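Local coordinates for protein exocyst complex component EXO70 (Saccharomyces cerevisiae, PDB 2B1E) that serves as a subunit of the exocyst complex, which tethers secretory vesicles to sites of exocytosis, and takes part in assembling that complex, at residues A[124-127]-A[128-132]; A[34-38]-A[39-43]; A[521-524]-A[525-529]; A[446-449]-A[450-454]. All blocks are in the same frame, centred on the assembly; numbering follows the deposited sequence.

Interaction 1 of 4, residues A[124-127]-A[128-132]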
# COMPACT_ATOMS: atom_id res chain seq x y z
N SER A 124 -32.63 -12.50 -27.55
CA SER A 124 -31.78 -12.90 -28.66
C SER A 124 -32.54 -12.96 -29.97
O SER A 124 -32.01 -12.57 -31.01
CB SER A 124 -31.13 -14.26 -28.39
OG SER A 124 -30.20 -14.17 -27.33
N TRP A 125 -33.77 -13.46 -29.92
CA TRP A 125 -34.59 -13.57 -31.11
C TRP A 125 -34.87 -12.19 -31.70
O TRP A 125 -34.89 -12.03 -32.92
CB TRP A 125 -35.92 -14.27 -30.81
CG TRP A 125 -36.74 -14.60 -32.03
CD1 TRP A 125 -37.73 -13.84 -32.59
CD2 TRP A 125 -36.61 -15.76 -32.86
NE1 TRP A 125 -38.23 -14.45 -33.71
CE2 TRP A 125 -37.56 -15.63 -33.90
CE3 TRP A 125 -35.79 -16.89 -32.83
CZ2 TRP A 125 -37.71 -16.60 -34.90
CZ3 TRP A 125 -35.93 -17.86 -33.83
CH2 TRP A 125 -36.89 -17.70 -34.85
N ILE A 126 -35.10 -11.21 -30.84
CA ILE A 126 -35.40 -9.86 -31.29
C ILE A 126 -34.15 -9.18 -31.83
O ILE A 126 -34.21 -8.46 -32.84
CB ILE A 126 -36.08 -9.04 -30.16
CG1 ILE A 126 -37.47 -9.63 -29.89
CG2 ILE A 126 -36.23 -7.56 -30.57
CD1 ILE A 126 -38.17 -9.04 -28.66
N LEU A 127 -33.01 -9.40 -31.19
CA LEU A 127 -31.75 -8.84 -31.67
C LEU A 127 -31.47 -9.37 -33.07
O LEU A 127 -31.10 -8.62 -33.97
CB LEU A 127 -30.59 -9.23 -30.76
CG LEU A 127 -30.51 -8.41 -29.48
CD1 LEU A 127 -29.64 -9.13 -28.48
CD2 LEU A 127 -29.97 -7.00 -29.80
N ASP A 128 -31.65 -10.68 -33.23
CA ASP A 128 -31.43 -11.31 -34.53
C ASP A 128 -32.41 -10.78 -35.56
O ASP A 128 -32.06 -10.54 -36.71
CB ASP A 128 -31.56 -12.83 -34.43
CG ASP A 128 -30.31 -13.49 -33.86
OD1 ASP A 128 -29.19 -13.10 -34.26
OD2 ASP A 128 -30.45 -14.40 -33.02
N TYR A 129 -33.66 -10.59 -35.15
CA TYR A 129 -34.65 -10.05 -36.07
C TYR A 129 -34.17 -8.69 -36.61
O TYR A 129 -34.13 -8.46 -37.82
CB TYR A 129 -35.99 -9.84 -35.36
CG TYR A 129 -37.01 -9.17 -36.27
CD1 TYR A 129 -37.81 -9.92 -37.14
CD2 TYR A 129 -37.13 -7.77 -36.31
CE1 TYR A 129 -38.69 -9.30 -38.03
CE2 TYR A 129 -37.99 -7.15 -37.19
CZ TYR A 129 -38.77 -7.91 -38.04
OH TYR A 129 -39.62 -7.27 -38.91
N PHE A 130 -33.80 -7.78 -35.71
CA PHE A 130 -33.38 -6.46 -36.16
C PHE A 130 -32.02 -6.41 -36.84
O PHE A 130 -31.78 -5.55 -37.70
CB PHE A 130 -33.48 -5.46 -35.02
CG PHE A 130 -34.89 -5.02 -34.73
CD1 PHE A 130 -35.62 -4.30 -35.68
CD2 PHE A 130 -35.50 -5.36 -33.53
CE1 PHE A 130 -36.94 -3.92 -35.43
CE2 PHE A 130 -36.82 -4.99 -33.27
CZ PHE A 130 -37.54 -4.27 -34.23
N HIS A 131 -31.12 -7.32 -36.47
CA HIS A 131 -29.83 -7.35 -37.14
C HIS A 131 -30.11 -7.87 -38.55
O HIS A 131 -29.45 -7.49 -39.51
CB HIS A 131 -28.86 -8.28 -36.40
CG HIS A 131 -28.15 -7.61 -35.27
ND1 HIS A 131 -27.02 -6.84 -35.45
CD2 HIS A 131 -28.45 -7.52 -33.95
CE1 HIS A 131 -26.66 -6.30 -34.30
NE2 HIS A 131 -27.51 -6.70 -33.37
N GLY A 132 -31.13 -8.71 -38.66
CA GLY A 132 -31.50 -9.25 -39.96
C GLY A 132 -32.20 -8.25 -40.86
O GLY A 132 -32.22 -8.42 -42.09
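Ile126 and Phe130 meet one turn apart on helix 117-132. Their side chains lie next to each other and point the same way. The apolar contact is made by Ile126 CG2, which comes within 3.8 Å of Phe130 CD2; Phe130 CE2 is equally near. In Ile126 this methyl sits anti to the backbone N, on the side of the carbonyl carbon, where the next turn begins. Phe130 CG stays beside its own N (chi1 -76°), which turns the ring back to receive it.

Aromatic packing adds to this within residues 128-132. Tyr129 presents its ring edge to one face of Phe130, with Tyr129 CD2 over the centre of the Phe130 ring. The phenyl group is thus touched by the isoleucine methyl and by the tyrosine edge.

The backbone bonds are of the i to i+4 kind. Asp128 N donates to Ser124 O at 2.9 Å, Tyr129 N to Trp125 O at 2.9 Å, and Phe130 N to Ile126 O at 3.0 Å. The last is nearly straight, at 169°. Asp128 OD2 stands 3.1 Å from Ser124 O. Both are acceptors, so this approach adds no bond.

Polar ends find partners outside the turn. Tyr129 OH is hydrogen-bonded to Glu83 and Ser124 OG to Leu201 O. Phe90 of helix 66-94 and Ile139 of helix 136-155 cover Leu127. The pattern is that of an amphipathic alpha-helix, with its apolar side set into the helical bundle that builds the Exo70 rod.

Interaction 2 of 4, residues A[34-38]-A[39-43]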
# COMPACT_ATOMS: atom_id res chain seq x y z
N ASN A 34 -47.59 -12.05 -27.30
CA ASN A 34 -47.78 -13.20 -26.42
C ASN A 34 -48.83 -14.20 -26.91
O ASN A 34 -48.67 -15.40 -26.75
CB ASN A 34 -48.15 -12.75 -25.00
CG ASN A 34 -46.99 -12.09 -24.27
OD1 ASN A 34 -45.83 -12.52 -24.37
ND2 ASN A 34 -47.30 -11.05 -23.50
N GLN A 35 -49.92 -13.71 -27.50
CA GLN A 35 -50.96 -14.61 -27.99
C GLN A 35 -50.52 -15.35 -29.25
O GLN A 35 -50.78 -16.55 -29.42
CB GLN A 35 -52.24 -13.85 -28.28
CG GLN A 35 -53.45 -14.75 -28.43
CD GLN A 35 -54.69 -14.00 -28.80
OE1 GLN A 35 -55.07 -13.03 -28.14
NE2 GLN A 35 -55.35 -14.44 -29.87
N VAL A 36 -49.84 -14.63 -30.13
CA VAL A 36 -49.36 -15.19 -31.38
C VAL A 36 -48.17 -16.11 -31.20
O VAL A 36 -48.08 -17.16 -31.83
CB VAL A 36 -48.94 -14.06 -32.35
CG1 VAL A 36 -48.45 -14.65 -33.67
CG2 VAL A 36 -50.10 -13.11 -32.58
N GLY A 37 -47.26 -15.71 -30.30
CA GLY A 37 -46.04 -16.46 -30.07
C GLY A 37 -44.98 -15.60 -30.75
O GLY A 37 -45.13 -15.26 -31.93
N LEU A 38 -43.92 -15.23 -30.03
CA LEU A 38 -42.88 -14.36 -30.60
C LEU A 38 -42.29 -14.80 -31.94
O LEU A 38 -42.22 -14.01 -32.88
CB LEU A 38 -41.76 -14.15 -29.58
CG LEU A 38 -40.56 -13.30 -30.03
CD1 LEU A 38 -41.03 -11.93 -30.43
CD2 LEU A 38 -39.53 -13.21 -28.90
N LYS A 39 -41.86 -16.06 -32.04
CA LYS A 39 -41.28 -16.53 -33.29
C LYS A 39 -42.31 -16.46 -34.43
O LYS A 39 -41.99 -16.03 -35.54
CB LYS A 39 -40.74 -17.95 -33.11
CG LYS A 39 -39.62 -18.05 -32.07
CD LYS A 39 -39.03 -19.46 -32.01
CE LYS A 39 -40.04 -20.50 -31.56
NZ LYS A 39 -40.41 -20.41 -30.11
N GLN A 40 -43.55 -16.86 -34.13
CA GLN A 40 -44.63 -16.85 -35.13
C GLN A 40 -44.94 -15.41 -35.55
O GLN A 40 -45.25 -15.14 -36.72
CB GLN A 40 -45.91 -17.47 -34.55
CG GLN A 40 -45.86 -18.97 -34.29
CD GLN A 40 -44.84 -19.35 -33.25
OE1 GLN A 40 -44.74 -18.72 -32.19
NE2 GLN A 40 -44.06 -20.40 -33.54
N TYR A 41 -44.86 -14.51 -34.58
CA TYR A 41 -45.11 -13.09 -34.80
C TYR A 41 -44.07 -12.53 -35.78
O TYR A 41 -44.43 -11.92 -36.78
CB TYR A 41 -45.09 -12.33 -33.47
CG TYR A 41 -45.52 -10.87 -33.54
CD1 TYR A 41 -46.82 -10.48 -33.21
CD2 TYR A 41 -44.61 -9.88 -33.92
CE1 TYR A 41 -47.21 -9.14 -33.25
CE2 TYR A 41 -44.99 -8.54 -33.97
CZ TYR A 41 -46.28 -8.18 -33.64
OH TYR A 41 -46.64 -6.85 -33.70
N THR A 42 -42.79 -12.73 -35.50
CA THR A 42 -41.78 -12.20 -36.42
C THR A 42 -41.89 -12.87 -37.78
O THR A 42 -41.50 -12.29 -38.80
CB THR A 42 -40.34 -12.38 -35.91
OG1 THR A 42 -40.08 -13.77 -35.68
CG2 THR A 42 -40.12 -11.59 -34.63
N GLN A 43 -42.40 -14.10 -37.80
CA GLN A 43 -42.55 -14.82 -39.06
C GLN A 43 -43.62 -14.14 -39.92
O GLN A 43 -43.48 -14.04 -41.14
CB GLN A 43 -42.94 -16.27 -38.81
CG GLN A 43 -42.84 -17.13 -40.05
CD GLN A 43 -41.48 -16.99 -40.72
OE1 GLN A 43 -40.43 -17.20 -40.09
NE2 GLN A 43 -41.48 -16.63 -42.00
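Val36 and Tyr41 meet across a tight glycine break between helix 33-36 and helix 38-56, with Gly37 as N-cap of the second. Gly37 leaves the first helix with positive phi. At its backbone angles (phi 106°) a CB would jam against Val36 O and also run into Gln40 OE1. The bend of Gln40 at chi2 folds its amide back, bringing Gln40 OE1 to 3.4 Å from Gly37 CA.

Two backbone bonds start the new helix. Gly37 O accepts from Tyr41 N at 2.8 Å, with the donor nearly in line with the C=O. Leu38 O accepts from Thr42 N at 3.0 Å, and that bond is almost straight (170°).

Apolar contacts bridge the break. Val36 CG1 lies 4.1 Å from Tyr41 CB, while Val36 CB sits at the edge of the tyrosine ring. Leu29 and Leu86 pack on Tyr41 from helices 15-30 and 66-94.

Thr42 carries the polar side-chain bonding. Its OG1 stands between the backbone N and the carbonyl carbon (chi1 58°), from where it can reach back down the helix. The hydroxyl is hydrogen-bonded to Trp125 NE1 of helix 117-132. With a valine here the hydroxyl is gone, and the indole N-H of Trp125 would probably be left without its mate. Thr42 OG1 donates to Lys39 O at 3.0 Å, on the same face of that carbonyl from which Gln43 N arrives.

Interaction 3 of 4, residues A[521-524]-A[525-529]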
# COMPACT_ATOMS: atom_id res chain seq x y z
N GLU A 521 31.12 -5.31 29.32
CA GLU A 521 32.11 -4.56 28.56
C GLU A 521 32.99 -3.63 29.41
O GLU A 521 34.18 -3.49 29.14
CB GLU A 521 31.43 -3.77 27.45
CG GLU A 521 30.75 -4.62 26.39
CD GLU A 521 31.72 -5.55 25.65
OE1 GLU A 521 32.88 -5.15 25.40
OE2 GLU A 521 31.31 -6.68 25.29
N ILE A 522 32.42 -2.99 30.42
CA ILE A 522 33.23 -2.11 31.25
C ILE A 522 34.21 -2.93 32.09
O ILE A 522 35.40 -2.63 32.13
CB ILE A 522 32.37 -1.23 32.17
CG1 ILE A 522 31.52 -0.28 31.33
CG2 ILE A 522 33.25 -0.45 33.14
CD1 ILE A 522 30.70 0.71 32.13
N ILE A 523 33.71 -3.97 32.74
CA ILE A 523 34.58 -4.82 33.55
C ILE A 523 35.64 -5.51 32.69
O ILE A 523 36.81 -5.56 33.07
CB ILE A 523 33.74 -5.87 34.34
CG1 ILE A 523 32.88 -5.15 35.40
CG2 ILE A 523 34.67 -6.90 35.01
CD1 ILE A 523 31.95 -6.06 36.20
N SER A 524 35.25 -6.02 31.52
CA SER A 524 36.19 -6.68 30.61
C SER A 524 37.34 -5.78 30.18
O SER A 524 38.45 -6.24 29.91
CB SER A 524 35.48 -7.18 29.35
OG SER A 524 34.89 -8.45 29.55
N LEU A 525 37.06 -4.48 30.10
CA LEU A 525 38.04 -3.51 29.67
C LEU A 525 38.96 -3.04 30.80
O LEU A 525 40.18 -2.99 30.66
CB LEU A 525 37.31 -2.33 29.05
CG LEU A 525 38.03 -1.24 28.26
CD1 LEU A 525 38.84 -1.85 27.12
CD2 LEU A 525 36.98 -0.28 27.72
N VAL A 526 38.36 -2.70 31.93
CA VAL A 526 39.10 -2.19 33.06
C VAL A 526 39.84 -3.20 33.95
O VAL A 526 41.02 -3.00 34.26
CB VAL A 526 38.17 -1.37 33.97
CG1 VAL A 526 38.90 -0.94 35.22
CG2 VAL A 526 37.66 -0.16 33.22
N MET A 527 39.17 -4.27 34.37
CA MET A 527 39.81 -5.19 35.30
C MET A 527 41.05 -5.97 34.84
O MET A 527 42.03 -6.04 35.57
CB MET A 527 38.78 -6.14 35.91
CG MET A 527 37.78 -5.43 36.85
SD MET A 527 38.52 -4.26 38.05
CE MET A 527 39.90 -5.28 38.73
N PRO A 528 41.02 -6.56 33.63
CA PRO A 528 42.24 -7.28 33.25
C PRO A 528 43.46 -6.36 33.28
O PRO A 528 44.52 -6.74 33.77
CB PRO A 528 41.91 -7.80 31.85
CG PRO A 528 40.43 -8.07 31.94
CD PRO A 528 39.93 -6.83 32.68
N MET A 529 43.31 -5.14 32.76
CA MET A 529 44.42 -4.20 32.73
C MET A 529 44.87 -3.75 34.12
O MET A 529 46.06 -3.69 34.40
CB MET A 529 44.08 -2.96 31.90
CG MET A 529 45.28 -2.05 31.71
SD MET A 529 44.96 -0.64 30.66
CE MET A 529 44.83 -1.50 29.02
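Ile523 carries CG2 anti to its backbone N, and Met527 keeps CG beside its own N (chi1 -68°); these torsions bring the two groups together one turn apart. Ile523 CG2 touches Met527 CG at 3.9 Å, and the two side chains cross obliquely. Further bends at chi2 and chi3 lead the methionine end away, to Leu555 and Leu559 of helix 552-563. A looser apolar pair, Ile522 CG2 and Val526 CG2, is 4.4 Å apart. Both residues also pack on Trp460 of helix 440-473.

The backbone bonds are uneven. Val526 N donates to Ile522 O at 3.0 Å and Met527 N to Ile523 O at 3.0 Å. Leu525 N is shared: it donates to Glu521 O at 3.2 Å, from above that carbonyl plane, and makes a weak second bond to Ile522 O. Pro528 has no N-H to give to the turn before. Its ring takes that place, with Pro528 CD 3.2 Å from Ser524 O. The helix is kinked there. This is a proline kink within helix 512-537, on a helix that packs against helices 440-473 and 552-563 in the C-terminal helical bundle.

Interaction 4 of 4, residues A[446-449]-A[450-454]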
# COMPACT_ATOMS: atom_id res chain seq x y z
N GLU A 446 20.51 -4.67 15.85
CA GLU A 446 21.52 -5.04 16.84
C GLU A 446 22.78 -4.24 16.54
O GLU A 446 23.45 -3.77 17.46
CB GLU A 446 21.82 -6.54 16.80
CG GLU A 446 20.71 -7.40 17.41
CD GLU A 446 20.41 -7.04 18.86
OE1 GLU A 446 21.32 -7.16 19.71
OE2 GLU A 446 19.27 -6.65 19.15
N ARG A 447 23.09 -4.07 15.26
CA ARG A 447 24.26 -3.30 14.89
C ARG A 447 24.09 -1.86 15.36
O ARG A 447 25.05 -1.24 15.80
CB ARG A 447 24.51 -3.36 13.38
CG ARG A 447 25.21 -4.63 12.91
CD ARG A 447 25.89 -4.43 11.56
NE ARG A 447 24.96 -4.48 10.43
CZ ARG A 447 24.35 -5.59 10.01
NH1 ARG A 447 24.58 -6.75 10.63
NH2 ARG A 447 23.54 -5.55 8.97
N LEU A 448 22.87 -1.34 15.25
CA LEU A 448 22.59 0.03 15.69
C LEU A 448 22.86 0.18 17.18
O LEU A 448 23.53 1.12 17.61
CB LEU A 448 21.13 0.40 15.43
CG LEU A 448 20.80 1.58 14.50
CD1 LEU A 448 19.39 2.05 14.82
CD2 LEU A 448 21.79 2.72 14.69
N LYS A 449 22.34 -0.76 17.97
CA LYS A 449 22.50 -0.71 19.41
C LYS A 449 23.96 -0.85 19.84
O LYS A 449 24.39 -0.19 20.79
CB LYS A 449 21.66 -1.80 20.08
CG LYS A 449 20.18 -1.72 19.75
CD LYS A 449 19.33 -2.65 20.62
CE LYS A 449 19.83 -4.08 20.57
NZ LYS A 449 18.99 -4.99 21.40
N LYS A 450 24.72 -1.69 19.16
CA LYS A 450 26.12 -1.87 19.51
C LYS A 450 26.90 -0.58 19.29
O LYS A 450 27.84 -0.28 20.03
CB LYS A 450 26.73 -3.03 18.72
CG LYS A 450 26.17 -4.37 19.16
CD LYS A 450 26.62 -5.52 18.27
CE LYS A 450 25.90 -6.80 18.68
NZ LYS A 450 26.19 -7.92 17.75
N ARG A 451 26.52 0.18 18.27
CA ARG A 451 27.20 1.44 17.97
C ARG A 451 27.10 2.37 19.18
O ARG A 451 28.10 2.92 19.63
CB ARG A 451 26.57 2.14 16.76
CG ARG A 451 27.16 3.52 16.44
CD ARG A 451 26.22 4.34 15.56
NE ARG A 451 26.01 3.74 14.24
CZ ARG A 451 25.13 4.17 13.34
NH1 ARG A 451 24.37 5.22 13.63
NH2 ARG A 451 25.02 3.58 12.16
N TYR A 452 25.89 2.51 19.72
CA TYR A 452 25.69 3.39 20.86
C TYR A 452 26.11 2.78 22.19
O TYR A 452 26.37 3.50 23.16
CB TYR A 452 24.23 3.91 20.86
CG TYR A 452 24.00 4.76 19.64
CD1 TYR A 452 24.65 6.00 19.50
CD2 TYR A 452 23.28 4.29 18.54
CE1 TYR A 452 24.60 6.72 18.32
CE2 TYR A 452 23.22 5.01 17.34
CZ TYR A 452 23.89 6.22 17.24
OH TYR A 452 23.87 6.92 16.04
N ILE A 453 26.21 1.45 22.24
CA ILE A 453 26.72 0.80 23.44
C ILE A 453 28.18 1.22 23.40
O ILE A 453 28.77 1.60 24.40
CB ILE A 453 26.64 -0.74 23.35
CG1 ILE A 453 25.19 -1.21 23.57
CG2 ILE A 453 27.60 -1.38 24.35
CD1 ILE A 453 24.91 -2.63 23.04
N SER A 454 28.76 1.15 22.20
CA SER A 454 30.16 1.53 22.01
C SER A 454 30.39 3.00 22.41
O SER A 454 31.43 3.33 22.99
CB SER A 454 30.57 1.29 20.55
OG SER A 454 31.98 1.18 20.45
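One turn of the long helix 440-473 forms this contact, with Leu448 reaching both Arg451 and Tyr452. Leu448 CD2 lies over one face of the Arg451 guanidinium, 3.7 Å from Arg451 NH1, and also 3.8 Å from Tyr452 CE2. The side chain of Leu448 is turned to an unstaggered chi1 of -120°, and its CD2 end comes close to both residues. Arg451 NH1 donates to Tyr452 OH at 3.0 Å, and the hydroxyl lies in the guanidinium plane. Arg451 CG sits over the centre of one face of the Tyr452 ring. Tyr452 OH has a further partner in Glu384, so a phenylalanine in its place would probably leave both Glu384 and Arg451 NH1 without this mate.

On another side of the helix Lys449 NZ forms a salt bridge with Glu446 OE2 at 2.8 Å, meeting the carboxylate on its syn side. Glu425 is a second acidic partner of the lysine. The extended chain of Lys450 passes its own acceptor, with Lys450 CG 3.3 Å from Glu446 O.

Backbone bonds run from Lys450 N to Glu446 O (3.0 Å) and from Ile453 N to Lys449 O (2.8 Å); Tyr452 N to Leu448 O is weak. Leu421 of helix 410-429 and Ala380 of helix 364-391 cover Leu448, as expected of a helix packed into the C-terminal helical bundle of the Exo70 rod.

In the fold
From the N terminus the order is interaction 2, interaction 1, interaction 4 and interaction 3. Each joins adjoining residues, so each closes a single helical turn or the break between two helices, and none nests in or crosses another. Interactions 2 and 1 touch: Trp125 and Tyr129 of helix 117-132 pack on Leu38, Lys39 and Thr42, tying that helix to helix 38-56 toward one end of the rod. Interactions 4 and 3 have centres about 19 Å apart and do not touch. Their helices, 440-473 and 512-537, do pack together, through Ile453 on Leu518 and Ile522 on Trp460. The two pairs lie on opposite sides of the chain's centre; interactions 2 and 3 have centres about 106 Å apart.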